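Local coordinates for restriction endonuclease S subunits (Thermoanaerobacter tengcongensis, PDB 3OKG), which probably binds DNA as the specificity (S) subunit of a type I restriction-modification methyltransferase, an enzyme composed of M and S polypeptides, at residues D238-Q243 with L313-P318; K282-G287 with L305-G310. All coordinates share one frame; numbering follows the deposited sequence.

Interaction 1: D238-Q243 with L313-P318; sequences DIIMGQ and LAALRP
Asp238 and Arg317 face each other as a hydrogen-bonded antiparallel pair, yet their charged ends do not join. Their CB atoms lie 4.1 Å apart, but Asp238 OD2 stays 4.9 Å from Arg317 NH1. Each charge has its main partner outside the pair: Asp238 OD1 forms a salt bridge with Arg319 NE, and Arg317 NH2 one with Asp288. The direct bonds between the two residues are in the backbone. Asp238 N bonds Arg317 O at 2.8 Å, tilted 33° from that carbonyl plane, and Arg317 N returns a straighter bond to Asp238 O. Ile240 and Ala315 exchange a second pair of bonds, and Gly242 N reaches Leu313 O at 2.8 Å just past the end of the strand.

Ile240 shares its face with Asp238 and Arg317. Its chi2 of 97°, off the staggered values, brings CD1 to 3.3 Å from Ala315 O. The other face is apolar. There Ile239 and Leu316 run alongside each other into the same layer. Leu316 CD2 touches both branches of Ile239, at 3.8 Å from CG1 and 3.9 Å from CG2. Helix 324-333 covers Leu316, and helix 352-357 covers Ile239 and Met241. This is a regular antiparallel ladder, with 237-241 as an outermost strand of a four-stranded sheet in the second DNA specificity domain, backed by helices on one face.

Interaction 2: K282-G287 with L305-G310; sequences KVARPG and LACCIG
This is a short antiparallel ladder at the margin of a mixed sheet, where Val283 and Ala284 pair with Cys308 and Cys307. Strand 283-284 is outermost, and strand 257-260 flanks 307-309 on its other side. Ala284 and Cys307 form the hydrogen-bonded pair. Cys307 N lies close to the line of the Ala284 C=O bond, 3.0 Å from the O. In the return bond, Ala284 N sits above the Cys307 carbonyl plane, 44° out of it. Cys307 SG stands between its own backbone N and carbonyl carbon (chi1 60°) and lies 3.9 Å from Ala284 CB. On the opposite face Val283 CG1, anti to its backbone N, packs 3.2 Å from Cys307 O.

At the Lys282 end a water takes over. Ile309 N bonds Lys282 O at 3.2 Å. Lys282 N donates to the water at 2.7 Å, and the water also meets Ile309 O, so it bridges the two strands. At the other end, Arg285 N turns to Asp288 and the ring of Pro286 rests on Leu305 and Ala306, its CD 3.7 Å from Ala306 N. The motif is the antiparallel edge pairing of 283-284 with 307-309, which closes one side of the mixed sheet in the second specificity domain.

Interactions 1 and 2 belong to two sheets of the same specificity domain; the centres of the two contacts are about 9 Å apart. Strands 307-309 and 313-318 follow each other in the chain, so one passage supplies the second segment of both. Interaction 1 has the longer ladder, five backbone bonds against three, and an apolar face under helices. Interaction 2 is more open, with Arg285, Pro286 and Leu305 exposed, but Ala284 and Ile309 pack on Ala315 of interaction 1. Gln243 N probably bonds Ile309 O, tying the segments directly. The same Asp288 carboxylate that pairs with Arg317 of interaction 1 also holds the Arg285 backbone of interaction 2.

Interaction 1: D238-Q243 with L313-P318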
loop_
_atom_site.group_PDB
_atom_site.type_symbol
_atom_site.label_atom_id
_atom_site.label_comp_id
_atom_site.label_asym_id
_atom_site.label_seq_id
_atom_site.Cartn_x
_atom_site.Cartn_y
_atom_site.Cartn_z
ATOM N N ASP A 238 -9.885 -2.053 -39.739
ATOM C CA ASP A 238 -10.958 -3.024 -39.959
ATOM C C ASP A 238 -11.712 -3.180 -38.650
ATOM O O ASP A 238 -11.095 -3.350 -37.592
ATOM C CB ASP A 238 -10.399 -4.384 -40.375
ATOM C CG ASP A 238 -9.651 -4.330 -41.688
ATOM O OD1 ASP A 238 -10.014 -3.503 -42.539
ATOM O OD2 ASP A 238 -8.697 -5.111 -41.864
ATOM N N ILE A 239 -13.038 -3.105 -38.714
ATOM C CA ILE A 239 -13.863 -3.223 -37.521
ATOM C C ILE A 239 -14.762 -4.451 -37.635
ATOM O O ILE A 239 -15.469 -4.627 -38.623
ATOM C CB ILE A 239 -14.715 -1.975 -37.311
ATOM C CG1 ILE A 239 -13.811 -0.733 -37.213
ATOM C CG2 ILE A 239 -15.546 -2.102 -36.067
ATOM C CD1 ILE A 239 -14.565 0.528 -36.895
ATOM N N ILE A 240 -14.734 -5.277 -36.603
ATOM C CA ILE A 240 -15.407 -6.577 -36.571
ATOM C C ILE A 240 -16.296 -6.614 -35.323
ATOM O O ILE A 240 -15.780 -6.593 -34.212
ATOM C CB ILE A 240 -14.340 -7.688 -36.426
ATOM C CG1 ILE A 240 -13.361 -7.663 -37.607
ATOM C CG2 ILE A 240 -14.976 -9.061 -36.258
ATOM C CD1 ILE A 240 -12.055 -6.899 -37.330
ATOM N N MET A 241 -17.620 -6.633 -35.480
ATOM C CA MET A 241 -18.495 -6.719 -34.308
ATOM C C MET A 241 -18.619 -8.191 -33.892
ATOM O O MET A 241 -18.920 -9.042 -34.719
ATOM C CB MET A 241 -19.888 -6.164 -34.599
ATOM C CG MET A 241 -19.959 -4.711 -35.040
ATOM S SD MET A 241 -19.334 -3.553 -33.813
ATOM C CE MET A 241 -17.623 -3.537 -34.293
ATOM N N GLY A 242 -18.392 -8.495 -32.620
ATOM C CA GLY A 242 -18.434 -9.883 -32.184
ATOM C C GLY A 242 -19.844 -10.466 -32.219
ATOM O O GLY A 242 -20.837 -9.725 -32.179
ATOM N N GLN A 243 -19.933 -11.793 -32.289
ATOM C CA GLN A 243 -21.227 -12.476 -32.285
ATOM C C GLN A 243 -21.199 -13.684 -31.366
ATOM O O GLN A 243 -20.181 -14.359 -31.268
ATOM C CB GLN A 243 -21.567 -13.010 -33.671
ATOM C CG GLN A 243 -21.799 -11.995 -34.769
ATOM C CD GLN A 243 -22.208 -12.696 -36.045
ATOM O OE1 GLN A 243 -21.458 -12.736 -37.021
ATOM N NE2 GLN A 243 -23.391 -13.303 -36.025
ATOM N N LEU A 313 -18.036 -7.581 -27.473
ATOM C CA LEU A 313 -16.786 -7.025 -27.985
ATOM C C LEU A 313 -16.867 -6.616 -29.453
ATOM O O LEU A 313 -17.668 -7.154 -30.216
ATOM C CB LEU A 313 -15.673 -8.059 -27.848
ATOM C CG LEU A 313 -15.331 -8.469 -26.412
ATOM C CD1 LEU A 313 -14.176 -9.428 -26.409
ATOM C CD2 LEU A 313 -15.014 -7.223 -25.589
ATOM N N ALA A 314 -16.034 -5.649 -29.830
ATOM C CA ALA A 314 -15.638 -5.464 -31.221
ATOM C C ALA A 314 -14.115 -5.647 -31.267
ATOM O O ALA A 314 -13.435 -5.413 -30.275
ATOM C CB ALA A 314 -16.036 -4.071 -31.707
ATOM N N ALA A 315 -13.582 -6.102 -32.397
ATOM C CA ALA A 315 -12.136 -6.106 -32.603
ATOM C C ALA A 315 -11.758 -5.081 -33.687
ATOM O O ALA A 315 -12.438 -4.971 -34.714
ATOM C CB ALA A 315 -11.654 -7.479 -32.983
ATOM N N LEU A 316 -10.688 -4.330 -33.449
ATOM C CA LEU A 316 -10.231 -3.287 -34.377
ATOM C C LEU A 316 -8.867 -3.669 -34.888
ATOM O O LEU A 316 -7.919 -3.861 -34.106
ATOM C CB LEU A 316 -10.139 -1.942 -33.655
ATOM C CG LEU A 316 -11.350 -1.653 -32.771
ATOM C CD1 LEU A 316 -11.066 -0.458 -31.857
ATOM C CD2 LEU A 316 -12.565 -1.398 -33.632
ATOM N N ARG A 317 -8.755 -3.824 -36.196
ATOM C CA ARG A 317 -7.486 -4.253 -36.754
ATOM C C ARG A 317 -6.937 -3.131 -37.601
ATOM O O ARG A 317 -7.464 -2.856 -38.679
ATOM C CB ARG A 317 -7.630 -5.510 -37.597
ATOM C CG ARG A 317 -6.277 -6.051 -38.052
ATOM C CD ARG A 317 -6.405 -7.397 -38.741
ATOM N NE ARG A 317 -6.877 -8.444 -37.830
ATOM C CZ ARG A 317 -7.886 -9.274 -38.090
ATOM N NH1 ARG A 317 -8.538 -9.203 -39.245
ATOM N NH2 ARG A 317 -8.235 -10.186 -37.198
ATOM N N PRO A 318 -5.894 -2.465 -37.097
ATOM C CA PRO A 318 -5.314 -1.301 -37.774
ATOM C C PRO A 318 -4.801 -1.675 -39.158
ATOM O O PRO A 318 -4.207 -2.732 -39.341
ATOM C CB PRO A 318 -4.134 -0.926 -36.888
ATOM C CG PRO A 318 -4.475 -1.474 -35.529
ATOM C CD PRO A 318 -5.271 -2.728 -35.788
#

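Interaction 2: K282-G287 with L305-G310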
loop_
_atom_site.group_PDB
_atom_site.type_symbol
_atom_site.label_atom_id
_atom_site.label_comp_id
_atom_site.label_asym_id
_atom_site.label_seq_id
_atom_site.Cartn_x
_atom_site.Cartn_y
_atom_site.Cartn_z
ATOM N N LYS A 282 -16.367 -14.661 -35.358
ATOM C CA LYS A 282 -15.732 -13.358 -35.538
ATOM C C LYS A 282 -14.342 -13.480 -34.913
ATOM O O LYS A 282 -14.219 -13.692 -33.712
ATOM C CB LYS A 282 -16.532 -12.243 -34.868
ATOM C CG LYS A 282 -17.901 -11.981 -35.495
ATOM C CD LYS A 282 -17.779 -11.576 -36.963
ATOM C CE LYS A 282 -19.030 -10.840 -37.446
ATOM N NZ LYS A 282 -19.029 -10.638 -38.925
ATOM N N VAL A 283 -13.296 -13.360 -35.721
ATOM C CA VAL A 283 -11.945 -13.657 -35.230
ATOM C C VAL A 283 -11.079 -12.415 -35.070
ATOM O O VAL A 283 -11.025 -11.564 -35.957
ATOM C CB VAL A 283 -11.229 -14.666 -36.148
ATOM C CG1 VAL A 283 -9.807 -14.911 -35.679
ATOM C CG2 VAL A 283 -12.024 -15.978 -36.203
ATOM N N ALA A 284 -10.413 -12.321 -33.925
ATOM C CA ALA A 284 -9.399 -11.301 -33.688
ATOM C C ALA A 284 -8.019 -11.969 -33.664
ATOM O O ALA A 284 -7.880 -13.112 -33.218
ATOM C CB ALA A 284 -9.679 -10.593 -32.381
ATOM N N ARG A 285 -7.001 -11.269 -34.154
ATOM C CA ARG A 285 -5.640 -11.811 -34.192
ATOM C C ARG A 285 -4.679 -11.028 -33.295
ATOM O O ARG A 285 -5.009 -9.932 -32.817
ATOM C CB ARG A 285 -5.108 -11.808 -35.630
ATOM C CG ARG A 285 -6.124 -12.238 -36.670
ATOM C CD ARG A 285 -5.476 -12.499 -38.018
ATOM N NE ARG A 285 -4.796 -11.323 -38.552
ATOM C CZ ARG A 285 -4.629 -11.092 -39.850
ATOM N NH1 ARG A 285 -5.096 -11.950 -40.738
ATOM N NH2 ARG A 285 -4.003 -9.997 -40.267
ATOM N N PRO A 286 -3.476 -11.583 -33.069
ATOM C CA PRO A 286 -2.473 -10.869 -32.284
ATOM C C PRO A 286 -2.257 -9.479 -32.860
ATOM O O PRO A 286 -2.006 -9.328 -34.060
ATOM C CB PRO A 286 -1.222 -11.721 -32.473
ATOM C CG PRO A 286 -1.755 -13.095 -32.670
ATOM C CD PRO A 286 -3.015 -12.929 -33.454
ATOM N N GLY A 287 -2.371 -8.476 -31.998
ATOM C CA GLY A 287 -2.291 -7.097 -32.423
ATOM C C GLY A 287 -3.620 -6.416 -32.189
ATOM O O GLY A 287 -3.711 -5.495 -31.382
ATOM N N LEU A 305 -3.464 -13.583 -28.954
ATOM C CA LEU A 305 -3.620 -14.870 -29.625
ATOM C C LEU A 305 -4.798 -14.817 -30.588
ATOM O O LEU A 305 -5.747 -14.062 -30.374
ATOM C CB LEU A 305 -3.884 -15.981 -28.599
ATOM C CG LEU A 305 -2.733 -16.562 -27.785
ATOM C CD1 LEU A 305 -1.475 -16.655 -28.632
ATOM C CD2 LEU A 305 -2.490 -15.737 -26.533
ATOM N N ALA A 306 -4.753 -15.620 -31.645
ATOM C CA ALA A 306 -5.948 -15.820 -32.451
ATOM C C ALA A 306 -7.065 -16.230 -31.490
ATOM O O ALA A 306 -6.883 -17.102 -30.652
ATOM C CB ALA A 306 -5.710 -16.889 -33.501
ATOM N N CYS A 307 -8.210 -15.581 -31.590
ATOM C CA CYS A 307 -9.310 -15.854 -30.679
ATOM C C CYS A 307 -10.595 -15.466 -31.380
ATOM O O CYS A 307 -10.556 -15.060 -32.541
ATOM C CB CYS A 307 -9.148 -15.076 -29.373
ATOM S SG CYS A 307 -9.100 -13.230 -29.537
ATOM N N CYS A 308 -11.728 -15.592 -30.690
ATOM C CA CYS A 308 -13.002 -15.120 -31.229
ATOM C C CYS A 308 -13.825 -14.429 -30.153
ATOM O O CYS A 308 -13.698 -14.731 -28.966
ATOM C CB CYS A 308 -13.788 -16.253 -31.894
ATOM S SG CYS A 308 -14.053 -17.695 -30.840
ATOM N N ILE A 309 -14.667 -13.497 -30.589
ATOM C CA ILE A 309 -15.341 -12.567 -29.703
ATOM C C ILE A 309 -16.855 -12.598 -29.860
ATOM O O ILE A 309 -17.372 -12.796 -30.963
ATOM C CB ILE A 309 -14.834 -11.135 -29.980
ATOM C CG1 ILE A 309 -15.031 -10.772 -31.466
ATOM C CG2 ILE A 309 -13.345 -11.035 -29.609
ATOM C CD1 ILE A 309 -14.862 -9.282 -31.780
ATOM N N GLY A 310 -17.557 -12.375 -28.753
ATOM C CA GLY A 310 -19.005 -12.402 -28.747
ATOM C C GLY A 310 -19.677 -11.045 -28.709
ATOM O O GLY A 310 -19.035 -10.003 -28.864
HETATM O O HOH W 1 -17.245 -15.189 -32.882
#